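Oligopeptide-binding protein AppA (PDB 1XOC) binds oligopeptides outside the cell membrane and delivers them to an ABC permease for uptake, a system that supports sporulation and genetic competence. Local coordinates at residues 20-32 with 232-244. Sequence-based numbering, arbitrary orientation.
Sequences QGGDLVVGSIGEP and LQAGDINFFNVPA
Val25 O receives two backbone N-H groups: Asn238 N at 2.9 Å, lying in the carbonyl plane, and Phe239 N, a weaker, bent bond (N-H...O 129°). Together with Gly27 N to Phe239 O at 2.9 Å, they draw residues 237-239 onto the edge of strand 23-28. Val26 and Phe239 form a single beta bridge, and the chain directions of residues 23-29 and 236-240, 63° apart, fit so short a pairing. Strand 23-28 bonds to strand 216-221 on its other edge, while residues 240-241 pair with strand 483-496, so the bridge links two sheets of this periplasmic-binding-protein fold. The Asn238 chi1 of 57° sets CG between backbone N and carbonyl carbon, letting OD1 take Val25 N at 2.8 Å while ND2 gives a nearly in-plane bond to Asp23 O; using both ends fixes the flip of the amide. Val25 CG1 packs on Ile237 CG2 at 3.8 Å, the two side chains crossing roughly at right angles. The Phe239 CB meets Leu24 CG and Val26 CG2, and its ring meets Trp516. Gly27 O lies in the plane of the Phe240 ring, 3.4 Å from CD1, and accepts a hydrogen bond from a water, whose oxygen receives the N-H of Asn241 (N to water O 3.0 Å).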
loop_
_atom_site.group_PDB
_atom_site.type_symbol
_atom_site.label_atom_id
_atom_site.label_comp_id
_atom_site.label_asym_id
_atom_site.label_seq_id
_atom_site.Cartn_x
_atom_site.Cartn_y
_atom_site.Cartn_z
ATOM N N GLN A 20 29.603 -11.920 -4.730
ATOM C CA GLN A 20 28.904 -11.252 -5.804
ATOM C C GLN A 20 28.387 -12.292 -6.770
ATOM O O GLN A 20 28.996 -13.341 -6.944
ATOM C CB GLN A 20 29.837 -10.295 -6.542
ATOM C CG GLN A 20 29.139 -9.250 -7.341
ATOM C CD GLN A 20 30.114 -8.325 -8.039
ATOM O OE1 GLN A 20 30.557 -7.336 -7.467
ATOM N NE2 GLN A 20 30.449 -8.644 -9.272
ATOM N N GLY A 21 27.242 -12.019 -7.386
ATOM C CA GLY A 21 26.729 -12.877 -8.434
ATOM C C GLY A 21 25.296 -13.338 -8.239
ATOM O O GLY A 21 24.730 -13.262 -7.148
ATOM N N GLY A 22 24.707 -13.783 -9.338
ATOM C CA GLY A 22 23.400 -14.400 -9.305
ATOM C C GLY A 22 22.276 -13.506 -9.774
ATOM O O GLY A 22 22.401 -12.280 -9.916
ATOM N N ASP A 23 21.145 -14.151 -10.012
ATOM C CA ASP A 23 19.979 -13.515 -10.576
ATOM C C ASP A 23 18.759 -13.898 -9.720
ATOM O O ASP A 23 18.497 -15.079 -9.450
ATOM C CB ASP A 23 19.841 -13.938 -12.040
ATOM C CG ASP A 23 21.104 -13.653 -12.848
ATOM O OD1 ASP A 23 21.365 -12.488 -13.197
ATOM O OD2 ASP A 23 21.870 -14.606 -13.154
ATOM N N LEU A 24 18.048 -12.903 -9.238
ATOM C CA LEU A 24 16.838 -13.176 -8.480
ATOM C C LEU A 24 15.658 -12.951 -9.411
ATOM O O LEU A 24 15.622 -11.965 -10.142
ATOM C CB LEU A 24 16.735 -12.303 -7.232
ATOM C CG LEU A 24 15.795 -12.823 -6.146
ATOM C CD1 LEU A 24 16.449 -13.942 -5.374
ATOM C CD2 LEU A 24 15.412 -11.692 -5.261
ATOM N N VAL A 25 14.717 -13.887 -9.401
ATOM C CA VAL A 25 13.499 -13.754 -10.179
ATOM C C VAL A 25 12.338 -13.811 -9.197
ATOM O O VAL A 25 12.023 -14.862 -8.640
ATOM C CB VAL A 25 13.370 -14.822 -11.277
ATOM C CG1 VAL A 25 12.081 -14.599 -12.084
ATOM C CG2 VAL A 25 14.594 -14.812 -12.191
ATOM N N VAL A 26 11.744 -12.647 -8.999
ATOM C CA VAL A 26 10.665 -12.395 -8.039
ATOM C C VAL A 26 9.332 -12.552 -8.765
ATOM O O VAL A 26 9.064 -11.881 -9.776
ATOM C CB VAL A 26 10.771 -10.963 -7.462
ATOM C CG1 VAL A 26 9.635 -10.617 -6.494
ATOM C CG2 VAL A 26 12.142 -10.780 -6.815
ATOM N N GLY A 27 8.482 -13.427 -8.246
ATOM C CA GLY A 27 7.137 -13.602 -8.822
ATOM C C GLY A 27 6.199 -12.572 -8.218
ATOM O O GLY A 27 6.257 -12.297 -7.001
ATOM N N SER A 28 5.384 -11.928 -9.051
ATOM C CA SER A 28 4.411 -10.968 -8.549
ATOM C C SER A 28 3.088 -11.216 -9.217
ATOM O O SER A 28 3.019 -11.401 -10.441
ATOM C CB SER A 28 4.831 -9.537 -8.865
ATOM O OG SER A 28 3.776 -8.642 -8.490
ATOM N N ILE A 29 2.010 -11.148 -8.448
ATOM C CA ILE A 29 0.671 -11.298 -9.075
ATOM C C ILE A 29 0.087 -10.001 -9.625
ATOM O O ILE A 29 -0.999 -10.028 -10.214
ATOM C CB ILE A 29 -0.359 -11.952 -8.132
ATOM C CG1 ILE A 29 -0.679 -11.062 -6.931
ATOM C CG2 ILE A 29 0.144 -13.347 -7.722
ATOM C CD1 ILE A 29 -1.903 -11.545 -6.123
ATOM N N GLY A 30 0.775 -8.884 -9.455
ATOM C CA GLY A 30 0.303 -7.586 -9.964
ATOM C C GLY A 30 1.383 -6.858 -10.761
ATOM O O GLY A 30 2.521 -6.792 -10.341
ATOM N N GLU A 31 1.015 -6.341 -11.927
ATOM C CA GLU A 31 1.953 -5.563 -12.734
ATOM C C GLU A 31 1.973 -4.113 -12.316
ATOM O O GLU A 31 0.911 -3.530 -12.101
ATOM C CB GLU A 31 1.569 -5.650 -14.202
ATOM C CG GLU A 31 2.618 -5.120 -15.150
ATOM C CD GLU A 31 2.369 -5.553 -16.569
ATOM O OE1 GLU A 31 1.240 -6.013 -16.892
ATOM O OE2 GLU A 31 3.316 -5.411 -17.364
ATOM N N PRO A 32 3.178 -3.507 -12.222
ATOM C CA PRO A 32 3.225 -2.075 -11.967
ATOM C C PRO A 32 2.585 -1.217 -13.053
ATOM O O PRO A 32 2.304 -1.683 -14.214
ATOM C CB PRO A 32 4.731 -1.772 -11.896
ATOM C CG PRO A 32 5.373 -3.075 -11.600
ATOM C CD PRO A 32 4.542 -4.080 -12.332
ATOM N N LEU A 232 7.645 -21.569 -9.073
ATOM C CA LEU A 232 8.544 -21.674 -7.936
ATOM C C LEU A 232 9.082 -23.098 -7.767
ATOM O O LEU A 232 10.287 -23.306 -7.588
ATOM C CB LEU A 232 7.788 -21.243 -6.676
ATOM C CG LEU A 232 8.658 -21.042 -5.451
ATOM C CD1 LEU A 232 9.643 -19.925 -5.577
ATOM C CD2 LEU A 232 7.736 -20.795 -4.238
ATOM N N GLN A 233 8.188 -24.079 -7.833
ATOM C CA GLN A 233 8.576 -25.496 -7.806
ATOM C C GLN A 233 9.584 -25.833 -8.908
ATOM O O GLN A 233 10.532 -26.582 -8.684
ATOM C CB GLN A 233 7.344 -26.388 -7.947
ATOM C CG GLN A 233 7.649 -27.883 -7.805
ATOM C CD GLN A 233 6.397 -28.737 -7.811
ATOM O OE1 GLN A 233 6.244 -29.650 -6.984
ATOM N NE2 GLN A 233 5.487 -28.454 -8.752
ATOM N N ALA A 234 9.363 -25.281 -10.096
ATOM C CA ALA A 234 10.177 -25.604 -11.271
ATOM C C ALA A 234 11.490 -24.843 -11.302
ATOM O O ALA A 234 12.371 -25.183 -12.079
ATOM C CB ALA A 234 9.392 -25.318 -12.552
ATOM N N GLY A 235 11.638 -23.812 -10.492
ATOM C CA GLY A 235 12.825 -22.970 -10.547
ATOM C C GLY A 235 12.779 -21.846 -11.551
ATOM O O GLY A 235 13.778 -21.176 -11.772
ATOM N N ASP A 236 11.610 -21.586 -12.119
ATOM C CA ASP A 236 11.433 -20.485 -13.057
ATOM C C ASP A 236 11.326 -19.124 -12.344
ATOM O O ASP A 236 11.611 -18.093 -12.936
ATOM C CB ASP A 236 10.213 -20.753 -13.941
ATOM C CG ASP A 236 10.419 -21.950 -14.847
ATOM O OD1 ASP A 236 11.485 -21.989 -15.486
ATOM O OD2 ASP A 236 9.548 -22.857 -14.881
ATOM N N ILE A 237 10.875 -19.140 -11.086
ATOM C CA ILE A 237 11.056 -18.019 -10.176
ATOM C C ILE A 237 11.716 -18.587 -8.929
ATOM O O ILE A 237 11.639 -19.795 -8.665
ATOM C CB ILE A 237 9.729 -17.287 -9.816
ATOM C CG1 ILE A 237 8.746 -18.170 -9.053
ATOM C CG2 ILE A 237 9.066 -16.749 -11.092
ATOM C CD1 ILE A 237 7.478 -17.452 -8.583
ATOM N N ASN A 238 12.355 -17.705 -8.160
ATOM C CA ASN A 238 13.036 -18.141 -6.953
ATOM C C ASN A 238 12.769 -17.279 -5.741
ATOM O O ASN A 238 13.421 -17.474 -4.696
ATOM C CB ASN A 238 14.540 -18.317 -7.212
ATOM C CG ASN A 238 15.210 -17.073 -7.729
ATOM O OD1 ASN A 238 14.748 -15.974 -7.543
ATOM N ND2 ASN A 238 16.354 -17.253 -8.370
ATOM N N PHE A 239 11.796 -16.367 -5.826
ATOM C CA PHE A 239 11.388 -15.547 -4.682
ATOM C C PHE A 239 9.902 -15.236 -4.829
ATOM O O PHE A 239 9.475 -14.749 -5.886
ATOM C CB PHE A 239 12.224 -14.269 -4.625
ATOM C CG PHE A 239 12.081 -13.490 -3.337
ATOM C CD1 PHE A 239 10.996 -12.620 -3.148
ATOM C CD2 PHE A 239 13.007 -13.634 -2.301
ATOM C CE1 PHE A 239 10.858 -11.894 -1.980
ATOM C CE2 PHE A 239 12.872 -12.927 -1.089
ATOM C CZ PHE A 239 11.782 -12.070 -0.914
ATOM N N PHE A 240 9.106 -15.543 -3.801
ATOM C CA PHE A 240 7.649 -15.430 -3.925
ATOM C C PHE A 240 6.992 -15.447 -2.557
ATOM O O PHE A 240 7.418 -16.197 -1.683
ATOM C CB PHE A 240 7.095 -16.581 -4.799
ATOM C CG PHE A 240 5.649 -16.415 -5.157
ATOM C CD1 PHE A 240 5.230 -15.273 -5.795
ATOM C CD2 PHE A 240 4.710 -17.342 -4.785
ATOM C CE1 PHE A 240 3.880 -15.104 -6.108
ATOM C CE2 PHE A 240 3.337 -17.151 -5.081
ATOM C CZ PHE A 240 2.948 -16.050 -5.726
ATOM N N ASN A 241 5.912 -14.661 -2.403
ATOM C CA ASN A 241 5.041 -14.695 -1.229
ATOM C C ASN A 241 4.008 -15.787 -1.410
ATOM O O ASN A 241 2.990 -15.599 -2.096
ATOM C CB ASN A 241 4.354 -13.338 -1.061
ATOM C CG ASN A 241 3.614 -13.198 0.281
ATOM O OD1 ASN A 241 3.508 -14.140 1.084
ATOM N ND2 ASN A 241 3.095 -11.993 0.511
ATOM N N VAL A 242 4.290 -16.946 -0.849
ATOM C CA VAL A 242 3.450 -18.118 -1.017
ATOM C C VAL A 242 2.154 -17.987 -0.228
ATOM O O VAL A 242 2.190 -17.742 0.984
ATOM C CB VAL A 242 4.184 -19.388 -0.503
ATOM C CG1 VAL A 242 3.312 -20.616 -0.632
ATOM C CG2 VAL A 242 5.515 -19.540 -1.225
ATOM N N PRO A 243 1.002 -18.209 -0.875
ATOM C CA PRO A 243 -0.258 -18.250 -0.111
ATOM C C PRO A 243 -0.215 -19.267 1.023
ATOM O O PRO A 243 0.340 -20.349 0.862
ATOM C CB PRO A 243 -1.281 -18.714 -1.158
ATOM C CG PRO A 243 -0.723 -18.261 -2.453
ATOM C CD PRO A 243 0.767 -18.420 -2.319
ATOM N N ALA A 244 -0.843 -18.954 2.153
ATOM C CA ALA A 244 -0.809 -19.869 3.312
ATOM C C ALA A 244 -1.289 -21.283 3.012
ATOM O O ALA A 244 -0.756 -22.257 3.554
ATOM C CB ALA A 244 -1.624 -19.308 4.460
HETATM O O HOH W 1 5.496 -12.416 -4.343
#